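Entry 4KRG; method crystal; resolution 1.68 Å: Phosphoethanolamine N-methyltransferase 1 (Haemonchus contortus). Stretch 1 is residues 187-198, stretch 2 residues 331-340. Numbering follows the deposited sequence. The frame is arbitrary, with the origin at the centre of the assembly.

Stretch 1, residues 187-198: RFSSLYIKLLRA
Stretch 2, residues 331-340: KEYLYRTSLT

Both stretches are mainly helical and belong to one chain, with any two residues that touch at least 135 positions apart in sequence. Arg-187 and Phe-188 are extended (phi/psi -84/164 and -73/140) and lead into a helix that runs to Ala-198; Lys-331 (-105/113) occupies the N-cap position of the helix 332-340. The axes approach to 8.6 Å with N-to-C directions 155° apart, so the helices run nearly antiparallel. Register is set where Ser-190 CA lies 4.9 Å from Glu-332 CA. The small Ser-190 side chain (chi1 p, 52°) fits this close approach: its CB is 3.4 Å from Glu-332 O and 4.0 Å from Glu-332 CB. The contact buries 589 Å², summed over both sides.

Within each helix, i to i+4 bonds carry the backbone, for example Lys-194 N to Ser-190 O at 3.0 Å and Tyr-335 N to Lys-331 O at 2.8 Å. Ser-190, Ile-193, Lys-194 and Arg-197 recur at spacings of three and four, which puts them on one side of their helix and makes the hole that receives Glu-332.

Glu-332 points its CA-to-CB bond toward this hole and has chi1 m (-65°), chi2 off-well at 93° and chi3 -24°. This conformation lays its CG 3.5 Å from Ile-193 CG2 and 3.8 Å from Lys-194 CG, while the carboxylate reaches on to Arg-197. Arg-197 (m, t, p, chi4 -164°) donates from NH1 to Glu-332 OE2 at 2.7 Å with an N-H...acceptor angle of 157°. The acceptor lies near the guanidinium plane, at its edge, where the N-H bonds point, so the salt bridge is also a well-directed hydrogen bond.

The other carboxylate oxygen is served by water. Lys-194 (m, t, p, p) curls so that its NZ stands 4.2 Å from Glu-332 OE1, beyond salt-bridge range; water 1 closes the gap, accepting from Lys-194 NZ at 2.8 Å and donating to Glu-332 OE1 at 2.8 Å. Water 2 donates to Glu-332 OE1 at 2.5 Å and accepts a weak bond from Arg-197 NH1 at 3.2 Å. Tyr-333 (m, chi2 -40°) leaves its backbone sideways, yet its ring end comes nearer, bringing its OH to 3.3 Å from Lys-194 CE.

At the N-terminal end of stretch 1, Phe-188 (m, chi2 -36°) offers a ring face to Arg-336. The arginine, with chi1 t (-180°), chi2 m, chi3 off-well at -138° and chi4 -83°, places its CZ 4.0 Å from the Phe-188 ring centroid, 28° off the normal: a cation-pi contact. Its guanidinium nitrogens also bond elsewhere in the structure.

Tyr-335 takes chi1 t (161°) and chi2 75°, bringing its CE2 within 3.7 Å of Ile-193 CD1 (Ile-193 m, t), an apolar contact. Ser-189 (p, 49°) sits among carbons, with its OG 3.8 Å from Leu-339 CD1 and 3.9 Å from Arg-336 CB; this buried hydroxyl has no polar partner in the model.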

# COMPACT_ATOMS: atom_id res chain seq x y z
N ARG A 187 -6.98 7.87 -7.80
CA ARG A 187 -6.62 6.67 -8.55
C ARG A 187 -6.75 5.42 -7.68
O ARG A 187 -6.82 5.52 -6.46
CB ARG A 187 -5.20 6.79 -9.09
CG ARG A 187 -4.98 8.01 -9.97
CD ARG A 187 -3.61 8.02 -10.61
NE ARG A 187 -3.47 9.12 -11.56
CZ ARG A 187 -3.01 10.33 -11.25
NH1 ARG A 187 -2.64 10.59 -10.01
NH2 ARG A 187 -2.93 11.27 -12.17
N PHE A 188 -6.77 4.26 -8.31
CA PHE A 188 -6.74 3.00 -7.58
C PHE A 188 -5.34 2.78 -7.01
O PHE A 188 -4.35 3.05 -7.69
CB PHE A 188 -7.07 1.83 -8.50
CG PHE A 188 -8.34 1.99 -9.27
CD1 PHE A 188 -9.44 2.61 -8.70
CD2 PHE A 188 -8.43 1.51 -10.56
CE1 PHE A 188 -10.62 2.76 -9.42
CE2 PHE A 188 -9.60 1.65 -11.28
CZ PHE A 188 -10.70 2.27 -10.71
N SER A 189 -5.27 2.28 -5.78
CA SER A 189 -4.00 2.00 -5.11
C SER A 189 -3.09 1.10 -5.94
O SER A 189 -1.88 1.27 -5.94
CB SER A 189 -4.25 1.34 -3.76
OG SER A 189 -5.14 0.25 -3.90
N SER A 190 -3.70 0.15 -6.63
CA SER A 190 -2.95 -0.82 -7.43
C SER A 190 -2.16 -0.15 -8.56
O SER A 190 -1.10 -0.64 -8.96
CB SER A 190 -3.90 -1.87 -8.00
OG SER A 190 -4.98 -1.25 -8.66
N LEU A 191 -2.66 0.97 -9.07
CA LEU A 191 -2.02 1.66 -10.18
C LEU A 191 -0.72 2.33 -9.76
O LEU A 191 0.25 2.39 -10.52
CB LEU A 191 -2.96 2.71 -10.76
CG LEU A 191 -4.29 2.15 -11.27
CD1 LEU A 191 -5.10 3.23 -11.96
CD2 LEU A 191 -4.03 1.00 -12.21
N TYR A 192 -0.70 2.86 -8.54
CA TYR A 192 0.51 3.46 -8.03
C TYR A 192 1.57 2.38 -7.85
O TYR A 192 2.68 2.53 -8.33
CB TYR A 192 0.22 4.19 -6.73
CG TYR A 192 -0.56 5.48 -6.91
CD1 TYR A 192 -0.03 6.53 -7.65
CD2 TYR A 192 -1.79 5.67 -6.29
CE1 TYR A 192 -0.72 7.72 -7.80
CE2 TYR A 192 -2.48 6.86 -6.43
CZ TYR A 192 -1.94 7.87 -7.18
OH TYR A 192 -2.63 9.05 -7.33
N ILE A 193 1.21 1.28 -7.20
CA ILE A 193 2.15 0.19 -6.98
C ILE A 193 2.72 -0.34 -8.29
O ILE A 193 3.93 -0.48 -8.44
CB ILE A 193 1.52 -0.99 -6.19
CG1 ILE A 193 0.95 -0.50 -4.86
CG2 ILE A 193 2.54 -2.09 -5.97
CD1 ILE A 193 -0.04 -1.48 -4.23
N LYS A 194 1.85 -0.62 -9.26
CA LYS A 194 2.29 -1.16 -10.54
C LYS A 194 3.17 -0.18 -11.31
O LYS A 194 4.15 -0.59 -11.92
CB LYS A 194 1.09 -1.62 -11.39
CG LYS A 194 0.37 -2.84 -10.81
CD LYS A 194 -0.66 -3.42 -11.76
CE LYS A 194 -0.02 -4.19 -12.91
NZ LYS A 194 0.85 -5.29 -12.42
N LEU A 195 2.82 1.10 -11.29
CA LEU A 195 3.64 2.10 -11.97
C LEU A 195 5.04 2.13 -11.39
O LEU A 195 6.02 2.12 -12.12
CB LEU A 195 3.01 3.49 -11.89
CG LEU A 195 3.88 4.62 -12.46
CD1 LEU A 195 4.27 4.32 -13.90
CD2 LEU A 195 3.17 5.95 -12.38
N LEU A 196 5.13 2.14 -10.07
CA LEU A 196 6.41 2.18 -9.39
C LEU A 196 7.28 0.98 -9.77
O LEU A 196 8.47 1.14 -10.08
CB LEU A 196 6.20 2.26 -7.88
CG LEU A 196 5.67 3.60 -7.37
CD1 LEU A 196 5.05 3.47 -5.98
CD2 LEU A 196 6.79 4.62 -7.35
N ARG A 197 6.69 -0.20 -9.78
CA ARG A 197 7.41 -1.43 -10.09
C ARG A 197 7.82 -1.50 -11.55
O ARG A 197 8.81 -2.15 -11.90
CB ARG A 197 6.57 -2.67 -9.72
CG ARG A 197 6.27 -2.81 -8.23
CD ARG A 197 5.51 -4.10 -7.95
NE ARG A 197 6.36 -5.27 -8.12
CZ ARG A 197 5.90 -6.52 -8.24
NH1 ARG A 197 4.60 -6.76 -8.23
NH2 ARG A 197 6.76 -7.52 -8.38
N ALA A 198 7.08 -0.82 -12.42
CA ALA A 198 7.33 -0.87 -13.86
C ALA A 198 8.55 -0.05 -14.27
O ALA A 198 9.28 -0.45 -15.18
CB ALA A 198 6.10 -0.42 -14.63
N LYS A 331 -0.72 -9.70 -4.85
CA LYS A 331 -1.25 -9.31 -6.16
C LYS A 331 -1.93 -7.94 -6.07
O LYS A 331 -2.96 -7.80 -5.41
CB LYS A 331 -2.24 -10.36 -6.67
CG LYS A 331 -1.74 -11.80 -6.64
CD LYS A 331 -1.05 -12.20 -7.94
CE LYS A 331 -0.84 -13.71 -8.04
NZ LYS A 331 0.13 -14.23 -7.04
N GLU A 332 -1.34 -6.94 -6.73
CA GLU A 332 -1.83 -5.56 -6.65
C GLU A 332 -3.33 -5.40 -6.86
O GLU A 332 -4.00 -4.68 -6.11
CB GLU A 332 -1.08 -4.66 -7.63
CG GLU A 332 0.39 -4.49 -7.34
CD GLU A 332 1.27 -5.48 -8.09
OE1 GLU A 332 0.78 -6.56 -8.46
OE2 GLU A 332 2.46 -5.18 -8.30
N TYR A 333 -3.87 -6.06 -7.88
CA TYR A 333 -5.27 -5.90 -8.25
C TYR A 333 -6.17 -6.50 -7.19
O TYR A 333 -7.27 -6.02 -6.96
CB TYR A 333 -5.56 -6.57 -9.58
CG TYR A 333 -4.91 -5.91 -10.77
CD1 TYR A 333 -4.85 -4.53 -10.88
CD2 TYR A 333 -4.38 -6.67 -11.80
CE1 TYR A 333 -4.26 -3.93 -11.98
CE2 TYR A 333 -3.80 -6.08 -12.90
CZ TYR A 333 -3.74 -4.71 -12.99
OH TYR A 333 -3.15 -4.13 -14.08
N LEU A 334 -5.69 -7.57 -6.57
CA LEU A 334 -6.49 -8.30 -5.59
C LEU A 334 -6.39 -7.61 -4.23
O LEU A 334 -7.35 -7.58 -3.47
CB LEU A 334 -6.04 -9.77 -5.54
CG LEU A 334 -5.96 -10.38 -6.95
CD1 LEU A 334 -5.52 -11.83 -6.93
CD2 LEU A 334 -7.27 -10.26 -7.68
N TYR A 335 -5.24 -7.00 -3.97
CA TYR A 335 -5.07 -6.16 -2.79
C TYR A 335 -6.05 -4.98 -2.83
O TYR A 335 -6.69 -4.67 -1.82
CB TYR A 335 -3.62 -5.68 -2.70
CG TYR A 335 -3.33 -4.47 -1.84
CD1 TYR A 335 -3.34 -4.54 -0.45
CD2 TYR A 335 -2.98 -3.26 -2.43
CE1 TYR A 335 -3.04 -3.43 0.32
CE2 TYR A 335 -2.67 -2.14 -1.67
CZ TYR A 335 -2.71 -2.23 -0.29
OH TYR A 335 -2.39 -1.12 0.45
N ARG A 336 -6.18 -4.34 -3.99
CA ARG A 336 -7.14 -3.26 -4.15
C ARG A 336 -8.55 -3.74 -3.76
O ARG A 336 -9.26 -3.06 -3.01
CB ARG A 336 -7.08 -2.70 -5.58
CG ARG A 336 -8.03 -1.52 -5.94
CD ARG A 336 -9.51 -1.95 -5.98
NE ARG A 336 -10.32 -1.42 -7.07
CZ ARG A 336 -10.89 -0.22 -7.07
NH1 ARG A 336 -10.71 0.61 -6.05
NH2 ARG A 336 -11.64 0.14 -8.09
N THR A 337 -8.98 -4.89 -4.27
CA THR A 337 -10.32 -5.40 -3.95
C THR A 337 -10.49 -5.69 -2.46
O THR A 337 -11.60 -5.63 -1.94
CB THR A 337 -10.70 -6.66 -4.76
OG1 THR A 337 -9.95 -7.78 -4.28
CG2 THR A 337 -10.42 -6.44 -6.23
N SER A 338 -9.40 -6.00 -1.78
CA SER A 338 -9.47 -6.17 -0.33
C SER A 338 -9.68 -4.83 0.36
O SER A 338 -10.39 -4.76 1.37
CB SER A 338 -8.22 -6.87 0.22
OG SER A 338 -8.23 -8.24 -0.12
N LEU A 339 -9.07 -3.78 -0.16
CA LEU A 339 -9.31 -2.43 0.36
C LEU A 339 -10.76 -2.00 0.13
O LEU A 339 -11.38 -1.37 0.98
CB LEU A 339 -8.34 -1.40 -0.23
CG LEU A 339 -6.87 -1.49 0.20
CD1 LEU A 339 -6.09 -0.26 -0.25
CD2 LEU A 339 -6.78 -1.65 1.70
N THR A 340 -11.30 -2.35 -1.03
CA THR A 340 -12.69 -2.05 -1.33
C THR A 340 -13.61 -2.72 -0.31
O THR A 340 -14.48 -2.08 0.28
CB THR A 340 -13.05 -2.47 -2.75
OG1 THR A 340 -12.23 -1.72 -3.66
CG2 THR A 340 -14.51 -2.18 -3.04
O HOH W 1 0.11 -7.50 -10.96
O HOH W 2 2.14 -8.28 -9.62